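Local structure of glycerol kinase, putative (Plasmodium falciparum, 2W40) at residues N135-A140 against E308-T313; R109-V114 against D363-I368; Y21-N26 against I75-G80; I27-N32 against I64-D69. The protein probably phosphorylates glycerol at the expense of ATP to give sn-glycerol 3-phosphate, as a member of the FGGY kinase family. One frame throughout, in Å; residues are numbered along the deposited sequence.

Contact 1 (N135-A140 against E308-T313); sequences NTYFSA and EGSIGT
Tyr137 OH hydrogen-bonds O3 of a bound glycerol and, weakly, Arg189, with Ser310 OG 3.4 Å and Glu308 OE2 3.5 Å from Tyr137 OH. An anti first torsion (chi1 174°) swings the Tyr137 ring out of its loop toward strand 304-311, where CE2 comes within 3.6 Å of Ser310 OG at an oblique approach to the ring. The Glu308 carboxylate, its plane turned 69° from that ring, is held from two ends. Ser310 OG donates to Glu308 OE2 at 2.7 Å, reaching it on the anti side and somewhat out of plane, while OE1 forms salt bridges with Arg85 and Arg189. The base of the tyrosine is fixed as well, because Asn135 OD1 accepts from Tyr137 N (2.9 Å) and, more nearly straight (172°), from Phe138 N, also at 2.9 Å: an Asx turn and Asx motif combined. Tyr356 adds an edge-to-face ring contact. A loop of the N-terminal half thus meets a strand of the C-terminal half beside the ligand, an arrangement consistent with the interdomain glycerol pocket of glycerol kinases.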
loop_
_atom_site.group_PDB
_atom_site.type_symbol
_atom_site.label_atom_id
_atom_site.label_comp_id
_atom_site.label_asym_id
_atom_site.label_seq_id
_atom_site.Cartn_x
_atom_site.Cartn_y
_atom_site.Cartn_z
ATOM N N ASN C 135 26.180 -4.321 9.948
ATOM C CA ASN C 135 24.919 -4.136 9.285
ATOM C C ASN C 135 24.384 -5.467 8.766
ATOM O O ASN C 135 25.067 -6.469 8.869
ATOM C CB ASN C 135 25.062 -3.053 8.195
ATOM C CG ASN C 135 26.075 -3.431 7.138
ATOM O OD1 ASN C 135 26.080 -4.632 6.668
ATOM N ND2 ASN C 135 26.883 -2.434 6.685
ATOM N N THR C 136 23.185 -5.440 8.219
ATOM C CA THR C 136 22.555 -6.643 7.687
ATOM C C THR C 136 22.943 -6.938 6.251
ATOM O O THR C 136 22.480 -7.962 5.674
ATOM C CB THR C 136 21.018 -6.607 7.754
ATOM O OG1 THR C 136 20.614 -5.520 6.948
ATOM C CG2 THR C 136 20.514 -6.361 9.208
ATOM N N TYR C 137 23.749 -6.035 5.694
ATOM C CA TYR C 137 23.965 -5.845 4.223
ATOM C C TYR C 137 25.221 -6.652 3.760
ATOM O O TYR C 137 25.159 -7.397 2.743
ATOM C CB TYR C 137 24.157 -4.338 4.027
ATOM C CG TYR C 137 24.531 -3.853 2.642
ATOM C CD1 TYR C 137 24.088 -4.511 1.474
ATOM C CD2 TYR C 137 25.193 -2.689 2.521
ATOM C CE1 TYR C 137 24.436 -3.960 0.176
ATOM C CE2 TYR C 137 25.559 -2.196 1.284
ATOM C CZ TYR C 137 25.133 -2.799 0.121
ATOM O OH TYR C 137 25.508 -2.229 -1.095
ATOM N N PHE C 138 26.359 -6.451 4.463
ATOM C CA PHE C 138 27.628 -7.157 4.180
ATOM C C PHE C 138 27.579 -8.643 4.409
ATOM O O PHE C 138 26.645 -9.113 4.966
ATOM C CB PHE C 138 28.766 -6.456 4.835
ATOM C CG PHE C 138 29.243 -5.205 4.105
ATOM C CD1 PHE C 138 28.424 -4.494 3.236
ATOM C CD2 PHE C 138 30.571 -4.819 4.232
ATOM C CE1 PHE C 138 28.928 -3.362 2.544
ATOM C CE2 PHE C 138 31.075 -3.685 3.570
ATOM C CZ PHE C 138 30.212 -2.940 2.772
ATOM N N SER C 139 28.564 -9.385 3.916
ATOM C CA SER C 139 28.460 -10.858 3.913
ATOM C C SER C 139 28.548 -11.456 5.332
ATOM O O SER C 139 27.947 -12.528 5.577
ATOM C CB SER C 139 29.580 -11.486 3.084
ATOM O OG SER C 139 29.580 -10.978 1.781
ATOM N N ALA C 140 29.334 -10.797 6.194
ATOM C CA ALA C 140 29.835 -11.470 7.439
ATOM C C ALA C 140 28.682 -12.010 8.314
ATOM O O ALA C 140 28.760 -13.147 8.788
ATOM C CB ALA C 140 30.666 -10.538 8.286
ATOM N N GLU C 308 30.523 5.459 -0.364
ATOM C CA GLU C 308 29.356 4.905 -1.052
ATOM C C GLU C 308 28.093 5.051 -0.210
ATOM O O GLU C 308 28.068 4.784 1.007
ATOM C CB GLU C 308 29.492 3.390 -1.329
ATOM C CG GLU C 308 28.201 2.706 -1.885
ATOM C CD GLU C 308 28.338 1.247 -2.320
ATOM O OE1 GLU C 308 29.460 0.848 -2.750
ATOM O OE2 GLU C 308 27.321 0.542 -2.238
ATOM N N GLY C 309 27.040 5.446 -0.911
ATOM C CA GLY C 309 25.672 5.503 -0.434
ATOM C C GLY C 309 24.853 4.490 -1.141
ATOM O O GLY C 309 24.749 4.500 -2.351
ATOM N N SER C 310 24.308 3.549 -0.357
ATOM C CA SER C 310 23.569 2.396 -0.881
ATOM C C SER C 310 22.088 2.489 -0.538
ATOM O O SER C 310 21.756 2.798 0.572
ATOM C CB SER C 310 24.143 1.093 -0.267
ATOM O OG SER C 310 25.591 1.044 -0.197
ATOM N N ILE C 311 21.225 2.211 -1.518
ATOM C CA ILE C 311 19.761 2.213 -1.378
ATOM C C ILE C 311 19.260 0.831 -1.840
ATOM O O ILE C 311 19.523 0.413 -3.012
ATOM C CB ILE C 311 19.061 3.291 -2.240
ATOM C CG1 ILE C 311 19.486 4.693 -1.749
ATOM C CG2 ILE C 311 17.563 3.114 -2.274
ATOM C CD1 ILE C 311 19.007 5.821 -2.621
ATOM N N GLY C 312 18.508 0.166 -0.975
ATOM C CA GLY C 312 18.159 -1.186 -1.289
ATOM C C GLY C 312 16.908 -1.332 -2.143
ATOM O O GLY C 312 16.810 -2.225 -2.973
ATOM N N THR C 313 15.908 -0.465 -1.913
ATOM C CA THR C 313 14.651 -0.578 -2.681
ATOM C C THR C 313 14.656 0.417 -3.831
ATOM O O THR C 313 14.551 1.622 -3.564
ATOM C CB THR C 313 13.392 -0.355 -1.820
ATOM O OG1 THR C 313 13.389 -1.313 -0.763
ATOM C CG2 THR C 313 12.108 -0.484 -2.721
#

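Contact 2 (R109-V114 against D363-I368)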
loop_
_atom_site.group_PDB
_atom_site.type_symbol
_atom_site.label_atom_id
_atom_site.label_comp_id
_atom_site.label_asym_id
_atom_site.label_seq_id
_atom_site.Cartn_x
_atom_site.Cartn_y
_atom_site.Cartn_z
ATOM N N ARG C 109 17.586 -11.248 7.591
ATOM C CA ARG C 109 17.283 -12.177 8.661
ATOM C C ARG C 109 18.229 -11.980 9.829
ATOM O O ARG C 109 17.940 -12.474 10.965
ATOM C CB ARG C 109 17.370 -13.663 8.180
ATOM C CG ARG C 109 18.702 -14.293 8.186
ATOM C CD ARG C 109 18.772 -15.595 7.396
ATOM N NE ARG C 109 18.438 -15.537 6.011
ATOM C CZ ARG C 109 18.224 -16.597 5.272
ATOM N NH1 ARG C 109 18.283 -17.836 5.798
ATOM N NH2 ARG C 109 17.901 -16.459 4.023
ATOM N N VAL C 110 19.408 -11.365 9.557
ATOM C CA VAL C 110 20.389 -11.222 10.622
ATOM C C VAL C 110 20.196 -9.989 11.495
ATOM O O VAL C 110 21.113 -9.650 12.310
ATOM C CB VAL C 110 21.830 -11.281 10.031
ATOM C CG1 VAL C 110 22.068 -12.626 9.223
ATOM C CG2 VAL C 110 22.084 -10.041 9.128
ATOM N N GLU C 111 19.067 -9.302 11.320
ATOM C CA GLU C 111 18.766 -8.081 12.124
ATOM C C GLU C 111 19.037 -8.333 13.607
ATOM O O GLU C 111 19.699 -7.567 14.259
ATOM C CB GLU C 111 17.312 -7.665 11.878
ATOM C CG GLU C 111 16.774 -6.459 12.707
ATOM C CD GLU C 111 15.248 -6.170 12.484
ATOM O OE1 GLU C 111 14.549 -6.787 11.602
ATOM O OE2 GLU C 111 14.721 -5.283 13.188
ATOM N N GLU C 112 18.464 -9.418 14.135
ATOM C CA GLU C 112 18.612 -9.731 15.575
ATOM C C GLU C 112 20.090 -9.903 16.032
ATOM O O GLU C 112 20.525 -9.300 17.042
ATOM C CB GLU C 112 17.721 -10.936 15.992
ATOM C CG GLU C 112 18.000 -11.403 17.415
ATOM C CD GLU C 112 17.089 -12.534 17.918
ATOM O OE1 GLU C 112 16.481 -13.282 17.100
ATOM O OE2 GLU C 112 17.035 -12.698 19.151
ATOM N N LEU C 113 20.868 -10.635 15.225
ATOM C CA LEU C 113 22.335 -10.859 15.412
ATOM C C LEU C 113 23.080 -9.589 15.379
ATOM O O LEU C 113 23.989 -9.372 16.218
ATOM C CB LEU C 113 23.013 -11.852 14.407
ATOM C CG LEU C 113 22.796 -13.304 14.584
ATOM C CD1 LEU C 113 23.237 -13.943 13.198
ATOM C CD2 LEU C 113 23.576 -13.752 15.820
ATOM N N VAL C 114 22.764 -8.731 14.387
ATOM C CA VAL C 114 23.460 -7.433 14.349
ATOM C C VAL C 114 23.208 -6.565 15.609
ATOM O O VAL C 114 24.114 -6.013 16.152
ATOM C CB VAL C 114 23.121 -6.658 13.024
ATOM C CG1 VAL C 114 23.598 -5.189 13.049
ATOM C CG2 VAL C 114 23.636 -7.452 11.788
ATOM N N ASP C 363 15.224 -2.059 11.301
ATOM C CA ASP C 363 13.843 -2.152 11.858
ATOM C C ASP C 363 12.772 -1.456 11.009
ATOM O O ASP C 363 11.586 -1.693 11.180
ATOM C CB ASP C 363 13.802 -1.627 13.288
ATOM C CG ASP C 363 14.274 -0.218 13.436
ATOM O OD1 ASP C 363 15.176 0.288 12.723
ATOM O OD2 ASP C 363 13.795 0.382 14.440
ATOM N N ALA C 364 13.181 -0.632 10.048
ATOM C CA ALA C 364 12.240 -0.019 9.098
ATOM C C ALA C 364 11.595 -1.101 8.243
ATOM O O ALA C 364 12.255 -2.010 7.786
ATOM C CB ALA C 364 12.952 1.015 8.234
ATOM N N ARG C 365 10.328 -0.861 7.900
ATOM C CA ARG C 365 9.623 -1.693 6.920
ATOM C C ARG C 365 8.962 -0.773 5.920
ATOM O O ARG C 365 8.771 0.446 6.185
ATOM C CB ARG C 365 8.593 -2.540 7.655
ATOM C CG ARG C 365 9.147 -3.489 8.706
ATOM C CD ARG C 365 9.942 -4.529 8.098
ATOM N NE ARG C 365 10.360 -5.475 9.139
ATOM C CZ ARG C 365 11.527 -5.458 9.766
ATOM N NH1 ARG C 365 12.446 -4.628 9.395
ATOM N NH2 ARG C 365 11.806 -6.363 10.706
ATOM N N ALA C 366 8.568 -1.293 4.772
ATOM C CA ALA C 366 7.980 -0.458 3.726
ATOM C C ALA C 366 6.600 -0.032 4.185
ATOM O O ALA C 366 5.817 -0.812 4.744
ATOM C CB ALA C 366 7.924 -1.201 2.376
ATOM N N SER C 367 6.328 1.279 4.031
ATOM C CA SER C 367 5.142 1.945 4.586
ATOM C C SER C 367 4.572 2.892 3.533
ATOM O O SER C 367 5.298 3.537 2.813
ATOM C CB SER C 367 5.564 2.781 5.772
ATOM O OG SER C 367 6.268 1.912 6.670
ATOM N N ILE C 368 3.246 2.949 3.420
ATOM C CA ILE C 368 2.523 3.875 2.511
ATOM C C ILE C 368 1.609 4.753 3.320
ATOM O O ILE C 368 0.884 4.242 4.196
ATOM C CB ILE C 368 1.690 3.125 1.420
ATOM C CG1 ILE C 368 2.531 2.143 0.649
ATOM C CG2 ILE C 368 1.101 4.129 0.393
ATOM C CD1 ILE C 368 1.848 1.260 -0.363
#
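Glu111 and Arg365 approach from opposite directions and join in a salt bridge, with Arg365 NH2 2.9 Å from Glu111 OE1 and an N-H...O angle of 159°. The acceptor uses its syn lone pair and lies close to the guanidinium plane, at the edge of that group, whereas the carboxylate plane stands nearly perpendicular to it, 84° away. A single nitrogen does the gripping, since NH1 of Arg365 remains 3.7 Å from Glu111 OE1. Glu111 reaches across as a straight rod, anti at chi1 and extended beyond CG, from the first turn of helix 111-118. This surface bridge links the N-terminal and C-terminal halves of the FGGY kinase fold, joining that helix to the loop that leads into strand 366-371. Arg365 arrives by a bent route: a kink at chi2 (-67°) folds its chain back, leaving NH1 to donate to Ala364 O at 3.1 Å, from well above the carbonyl plane, and to Ser362 O. The other carboxylate oxygen, Glu111 OE2, rests 3.5 Å from Asp363 CA. Asp363 OD1 stays 5.6 Å from Glu111 OE2 and is paired with Arg361, an arrangement likely to soften the repulsion between the two acids.

Contact 3 (Y21-N26 against I75-G80). With EDO (1,2-ethanediol), chain B.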
loop_
_atom_site.group_PDB
_atom_site.type_symbol
_atom_site.label_atom_id
_atom_site.label_comp_id
_atom_site.label_asym_id
_atom_site.label_seq_id
_atom_site.Cartn_x
_atom_site.Cartn_y
_atom_site.Cartn_z
ATOM N N TYR C 21 31.486 -7.521 -26.418
ATOM C CA TYR C 21 31.972 -6.259 -26.890
ATOM C C TYR C 21 33.039 -6.442 -27.961
ATOM O O TYR C 21 33.924 -7.268 -27.822
ATOM C CB TYR C 21 32.551 -5.395 -25.787
ATOM C CG TYR C 21 31.534 -4.873 -24.787
ATOM C CD1 TYR C 21 31.007 -3.612 -24.950
ATOM C CD2 TYR C 21 31.239 -5.528 -23.603
ATOM C CE1 TYR C 21 30.113 -3.065 -24.094
ATOM C CE2 TYR C 21 30.302 -5.001 -22.764
ATOM C CZ TYR C 21 29.767 -3.735 -22.984
ATOM O OH TYR C 21 28.875 -3.137 -22.123
ATOM N N ASP C 22 32.930 -5.642 -29.014
ATOM C CA ASP C 22 34.032 -5.588 -29.992
ATOM C C ASP C 22 35.141 -4.712 -29.336
ATOM O O ASP C 22 34.977 -4.178 -28.265
ATOM C CB ASP C 22 33.572 -5.059 -31.351
ATOM C CG ASP C 22 33.248 -3.591 -31.384
ATOM O OD1 ASP C 22 33.605 -2.786 -30.505
ATOM O OD2 ASP C 22 32.672 -3.232 -32.462
ATOM N N GLU C 23 36.293 -4.529 -30.001
ATOM C CA GLU C 23 37.406 -3.822 -29.416
ATOM C C GLU C 23 37.313 -2.326 -29.433
ATOM O O GLU C 23 38.196 -1.647 -28.917
ATOM C CB GLU C 23 38.714 -4.355 -29.990
ATOM C CG GLU C 23 38.882 -5.854 -29.748
ATOM C CD GLU C 23 40.144 -6.491 -30.246
ATOM O OE1 GLU C 23 40.542 -6.115 -31.342
ATOM O OE2 GLU C 23 40.728 -7.355 -29.553
ATOM N N GLU C 24 36.227 -1.790 -30.025
ATOM C CA GLU C 24 35.817 -0.392 -29.898
ATOM C C GLU C 24 34.688 -0.194 -28.909
ATOM O O GLU C 24 34.145 0.886 -28.760
ATOM C CB GLU C 24 35.493 0.187 -31.302
ATOM C CG GLU C 24 36.719 0.090 -32.286
ATOM C CD GLU C 24 37.858 1.143 -31.947
ATOM O OE1 GLU C 24 37.549 2.226 -31.333
ATOM O OE2 GLU C 24 39.076 0.883 -32.297
ATOM N N LEU C 25 34.461 -1.255 -28.113
ATOM C CA LEU C 25 33.507 -1.217 -27.010
ATOM C C LEU C 25 32.065 -0.968 -27.479
ATOM O O LEU C 25 31.192 -0.518 -26.700
ATOM C CB LEU C 25 33.965 -0.238 -25.923
ATOM C CG LEU C 25 35.262 -0.593 -25.238
ATOM C CD1 LEU C 25 35.629 0.527 -24.268
ATOM C CD2 LEU C 25 35.201 -2.067 -24.589
ATOM N N ASN C 26 31.786 -1.439 -28.672
ATOM C CA ASN C 26 30.407 -1.612 -29.163
ATOM C C ASN C 26 29.885 -3.013 -28.762
ATOM O O ASN C 26 30.605 -3.996 -28.886
ATOM C CB ASN C 26 30.337 -1.553 -30.707
ATOM C CG ASN C 26 30.937 -0.300 -31.300
ATOM O OD1 ASN C 26 31.921 -0.368 -32.127
ATOM N ND2 ASN C 26 30.383 0.840 -30.931
ATOM N N ILE C 75 36.950 -14.675 -32.316
ATOM C CA ILE C 75 38.014 -14.853 -31.316
ATOM C C ILE C 75 37.554 -14.185 -30.006
ATOM O O ILE C 75 37.410 -12.952 -29.953
ATOM C CB ILE C 75 39.414 -14.273 -31.703
ATOM C CG1 ILE C 75 39.925 -15.013 -32.986
ATOM C CG2 ILE C 75 40.422 -14.399 -30.512
ATOM C CD1 ILE C 75 41.094 -14.298 -33.728
ATOM N N ILE C 76 37.360 -15.007 -28.971
ATOM C CA ILE C 76 37.047 -14.450 -27.609
ATOM C C ILE C 76 38.394 -14.193 -26.956
ATOM O O ILE C 76 39.112 -15.109 -26.690
ATOM C CB ILE C 76 36.182 -15.409 -26.731
ATOM C CG1 ILE C 76 34.974 -15.845 -27.527
ATOM C CG2 ILE C 76 35.830 -14.750 -25.455
ATOM C CD1 ILE C 76 34.188 -16.898 -26.991
ATOM N N LYS C 77 38.748 -12.942 -26.767
ATOM C CA LYS C 77 40.076 -12.564 -26.302
ATOM C C LYS C 77 40.248 -12.821 -24.803
ATOM O O LYS C 77 41.319 -13.207 -24.318
ATOM C CB LYS C 77 40.330 -11.097 -26.580
ATOM C CG LYS C 77 40.506 -10.787 -28.101
ATOM C CD LYS C 77 41.690 -11.472 -28.591
ATOM C CE LYS C 77 42.191 -10.824 -29.868
ATOM N NZ LYS C 77 42.738 -9.371 -29.643
ATOM N N CYS C 78 39.164 -12.538 -24.083
ATOM C CA CYS C 78 39.195 -12.611 -22.615
ATOM C C CYS C 78 37.782 -12.501 -22.083
ATOM O O CYS C 78 36.841 -12.158 -22.802
ATOM C CB CYS C 78 40.024 -11.489 -22.066
ATOM S SG CYS C 78 39.610 -9.907 -22.662
ATOM N N ILE C 79 37.672 -12.731 -20.754
ATOM C CA ILE C 79 36.404 -12.689 -20.022
ATOM C C ILE C 79 36.594 -11.767 -18.832
ATOM O O ILE C 79 37.566 -11.922 -18.100
ATOM C CB ILE C 79 35.937 -14.112 -19.569
ATOM C CG1 ILE C 79 35.715 -14.986 -20.783
ATOM C CG2 ILE C 79 34.768 -14.007 -18.613
ATOM C CD1 ILE C 79 35.638 -16.525 -20.378
ATOM N N GLY C 80 35.699 -10.808 -18.638
ATOM C CA GLY C 80 35.604 -10.028 -17.378
ATOM C C GLY C 80 34.299 -10.409 -16.643
ATOM O O GLY C 80 33.278 -10.731 -17.263
HETATM C C1 EDO B . 36.982 -18.709 -28.668
HETATM O O1 EDO B . 37.815 -17.765 -29.354
HETATM C C2 EDO B . 36.031 -19.681 -29.403
HETATM O O2 EDO B . 35.418 -19.119 -30.589
#
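Glu23, in the type I turn of the hairpin joining strands 15-21 and 27-34, reaches Lys77 on strand 74-83 of the same six-stranded sheet. Strand 3-11 runs between them in the sheet order, so the pair spans a neighbour. The ionic link is one salt bridge, Lys77 NZ to Glu23 OE2 at 2.8 Å, made on the syn lone pair. The two side chains cross at about a right angle. Glu23 stretches out straight beyond CG, whereas Lys77 is bent at chi2 (-64°) and again at chi4, which turns the amine towards the glutamate, while its CG lies 3.7 Å from Glu23 OE2. Asn4 of the intervening strand touches Lys77 and weakly bonds Glu23 OE1, and NZ has a second partner in a bound glycerol. Further hydrogen bonds stay within the turn or reach a bound 1,2-ethanediol, while the strand backbone pairs with strand 3-11. In the turn, Asp22 OD1 accepts from Asn26 N at 2.9 Å, met from above the carboxylate plane, and weakly from Glu24 N; Leu25 N closes the turn on Asp22 O (3.0 Å), and Asp22 N bonds Asn26 O (2.9 Å). On the strand, Ile76 N donates almost linearly (171°) to O1 of the diol at 2.8 Å, while Ile76 CD1 packs 3.7 Å from its C1.

Contact 4 (I27-N32 against I64-D69); sequences IVHSNN and IKVLKD. With EDO (1,2-ethanediol), chain D; EDO (1,2-ethanediol), chain B.
His29 and Leu67 bring the backbones together, their CA atoms 7.3 Å apart, where strand 27-34 changes direction at Val28; a classic beta bulge sets two residues, Val28 and His29, opposite the single Phe20 of strand 15-21. Helix 49-70 belongs to a beta-alpha-beta crossover, leaving strand 27-34 at the edge of the six-stranded sheet and leading past strands 15-21 and 3-11 to the parallel strand 74-83. Here the late turns of that helix pack against the edge strand, and the contact is apolar. The imidazole of His29, carried toward the helix by an anti first torsion (chi1 176°), offers a face to Val66. Val66 CB stands 4.3 Å from the ring centroid, 26° off the normal, as a CH-pi contact. Both methyls lie over that same face, towards its NE2-CD2 bond: CG1 of Val66 is 3.5 Å from His29 CD2, and CG2 is 4.0 Å from His29 NE2. The two side chains cross at about a right angle. Leu67 leans in by its far end, because CG set beside the backbone N (chi1 -71°) carries CD2 back toward the strand; Phe20 and Val74 meet the same leucine from the sheet. The bulge places successive residues against a single methyl: Leu67 CD2 touches Val28 CG2 at 3.8 Å and His29 CB at 4.0 Å.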
loop_
_atom_site.group_PDB
_atom_site.type_symbol
_atom_site.label_atom_id
_atom_site.label_comp_id
_atom_site.label_asym_id
_atom_site.label_seq_id
_atom_site.Cartn_x
_atom_site.Cartn_y
_atom_site.Cartn_z
ATOM N N ILE C 27 28.655 -3.085 -28.271
ATOM C CA ILE C 27 28.040 -4.340 -28.055
ATOM C C ILE C 27 27.656 -5.025 -29.347
ATOM O O ILE C 27 26.852 -4.458 -30.162
ATOM C CB ILE C 27 26.752 -4.219 -27.098
ATOM C CG1 ILE C 27 27.164 -3.569 -25.784
ATOM C CG2 ILE C 27 26.117 -5.569 -26.921
ATOM C CD1 ILE C 27 25.961 -3.246 -24.814
ATOM N N VAL C 28 28.231 -6.184 -29.606
ATOM C CA VAL C 28 27.856 -6.999 -30.764
ATOM C C VAL C 28 26.849 -8.109 -30.488
ATOM O O VAL C 28 26.177 -8.602 -31.370
ATOM C CB VAL C 28 29.128 -7.522 -31.507
ATOM C CG1 VAL C 28 30.031 -6.264 -31.952
ATOM C CG2 VAL C 28 29.911 -8.546 -30.614
ATOM N N HIS C 29 26.673 -8.523 -29.221
ATOM C CA HIS C 29 25.586 -9.400 -28.860
ATOM C C HIS C 29 25.406 -9.264 -27.346
ATOM O O HIS C 29 26.386 -9.105 -26.647
ATOM C CB HIS C 29 25.918 -10.879 -29.132
ATOM C CG HIS C 29 24.845 -11.830 -28.680
ATOM N ND1 HIS C 29 24.947 -12.614 -27.555
ATOM C CD2 HIS C 29 23.610 -12.063 -29.189
ATOM C CE1 HIS C 29 23.827 -13.302 -27.404
ATOM N NE2 HIS C 29 23.035 -13.036 -28.421
ATOM N N SER C 30 24.160 -9.382 -26.894
ATOM C CA SER C 30 23.922 -9.407 -25.443
ATOM C C SER C 30 22.611 -10.194 -25.187
ATOM O O SER C 30 21.718 -10.285 -26.072
ATOM C CB SER C 30 23.846 -8.019 -24.862
ATOM O OG SER C 30 22.641 -7.383 -25.220
ATOM N N ASN C 31 22.468 -10.725 -23.986
ATOM C CA ASN C 31 21.211 -11.410 -23.613
ATOM C C ASN C 31 21.254 -11.558 -22.101
ATOM O O ASN C 31 22.288 -11.327 -21.441
ATOM C CB ASN C 31 21.080 -12.782 -24.250
ATOM C CG ASN C 31 19.628 -13.292 -24.307
ATOM O OD1 ASN C 31 18.688 -12.594 -23.933
ATOM N ND2 ASN C 31 19.451 -14.445 -25.011
ATOM N N ASN C 32 20.123 -11.988 -21.573
ATOM C CA ASN C 32 19.978 -12.198 -20.121
ATOM C C ASN C 32 18.879 -13.192 -19.794
ATOM O O ASN C 32 18.024 -13.522 -20.654
ATOM C CB ASN C 32 19.856 -10.872 -19.398
ATOM C CG ASN C 32 18.474 -10.261 -19.400
ATOM O OD1 ASN C 32 17.798 -10.170 -20.443
ATOM N ND2 ASN C 32 18.075 -9.735 -18.212
ATOM N N ILE C 64 27.908 -17.412 -28.295
ATOM C CA ILE C 64 28.951 -17.769 -29.257
ATOM C C ILE C 64 28.292 -18.365 -30.554
ATOM O O ILE C 64 28.771 -18.169 -31.706
ATOM C CB ILE C 64 30.070 -18.661 -28.529
ATOM C CG1 ILE C 64 31.352 -18.672 -29.355
ATOM C CG2 ILE C 64 29.601 -20.060 -28.182
ATOM C CD1 ILE C 64 31.815 -17.266 -29.736
ATOM N N LYS C 65 27.186 -19.053 -30.396
ATOM C CA LYS C 65 26.455 -19.563 -31.506
ATOM C C LYS C 65 25.954 -18.429 -32.450
ATOM O O LYS C 65 26.080 -18.520 -33.720
ATOM C CB LYS C 65 25.305 -20.392 -30.989
ATOM C CG LYS C 65 24.425 -20.992 -32.070
ATOM C CD LYS C 65 23.022 -21.215 -31.593
ATOM C CE LYS C 65 22.171 -19.887 -31.450
ATOM N NZ LYS C 65 21.825 -19.261 -32.806
ATOM N N VAL C 66 25.370 -17.412 -31.838
ATOM C CA VAL C 66 24.847 -16.235 -32.559
ATOM C C VAL C 66 25.995 -15.522 -33.271
ATOM O O VAL C 66 25.873 -15.116 -34.476
ATOM C CB VAL C 66 24.127 -15.248 -31.608
ATOM C CG1 VAL C 66 23.938 -13.854 -32.235
ATOM C CG2 VAL C 66 22.734 -15.876 -31.166
ATOM N N LEU C 67 27.091 -15.321 -32.560
ATOM C CA LEU C 67 28.241 -14.643 -33.124
ATOM C C LEU C 67 28.809 -15.451 -34.275
ATOM O O LEU C 67 29.202 -14.867 -35.278
ATOM C CB LEU C 67 29.342 -14.439 -32.085
ATOM C CG LEU C 67 29.022 -13.414 -31.017
ATOM C CD1 LEU C 67 30.121 -13.536 -29.933
ATOM C CD2 LEU C 67 28.878 -12.052 -31.577
ATOM N N LYS C 68 28.863 -16.761 -34.120
ATOM C CA LYS C 68 29.497 -17.605 -35.132
ATOM C C LYS C 68 28.543 -17.626 -36.350
ATOM O O LYS C 68 29.026 -17.653 -37.497
ATOM C CB LYS C 68 29.922 -19.003 -34.638
ATOM C CG LYS C 68 31.223 -18.973 -33.756
ATOM C CD LYS C 68 31.606 -20.326 -33.164
ATOM C CE LYS C 68 32.738 -20.216 -32.114
ATOM N NZ LYS C 68 33.792 -19.159 -32.400
ATOM N N ASP C 69 27.240 -17.503 -36.115
ATOM C CA ASP C 69 26.277 -17.239 -37.175
ATOM C C ASP C 69 26.500 -15.886 -37.931
ATOM O O ASP C 69 26.467 -15.913 -39.144
ATOM C CB ASP C 69 24.823 -17.324 -36.659
ATOM C CG ASP C 69 24.424 -18.740 -36.196
ATOM O OD1 ASP C 69 25.248 -19.694 -36.317
ATOM O OD2 ASP C 69 23.280 -18.894 -35.658
HETATM C C1 EDO D . 21.311 -7.969 -22.022
HETATM O O1 EDO D . 20.724 -7.304 -20.949
HETATM C C2 EDO D . 20.303 -8.017 -23.140
HETATM O O2 EDO D . 19.222 -8.982 -22.917
HETATM C C1 EDO B . 36.982 -18.709 -28.668
HETATM O O1 EDO B . 37.815 -17.765 -29.354
HETATM C C2 EDO B . 36.031 -19.681 -29.403
HETATM O O2 EDO B . 35.418 -19.119 -30.589
#

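How the contacts relate
The four contacts form two clusters. Contacts 3 and 4, with centres 12 Å apart, belong to the six-stranded sheet of the N-terminal half and its helix 49-70; they touch through Tyr21 and Ile27 and through Ile76 and Ile64, and share one ethanediol. Along the chain, contact 4 falls between the two segments of contact 3. Contacts 1 and 2, also 12 Å apart, each join the N-terminal to the C-terminal half, and Thr136 packs on Val110 and Glu111 between them; contact 1 falls within the span of contact 2. Centres in different clusters lie 32 to 42 Å apart. One cluster therefore lies within a single half, while the other bridges both halves, from the glycerol-binding centre to the surface.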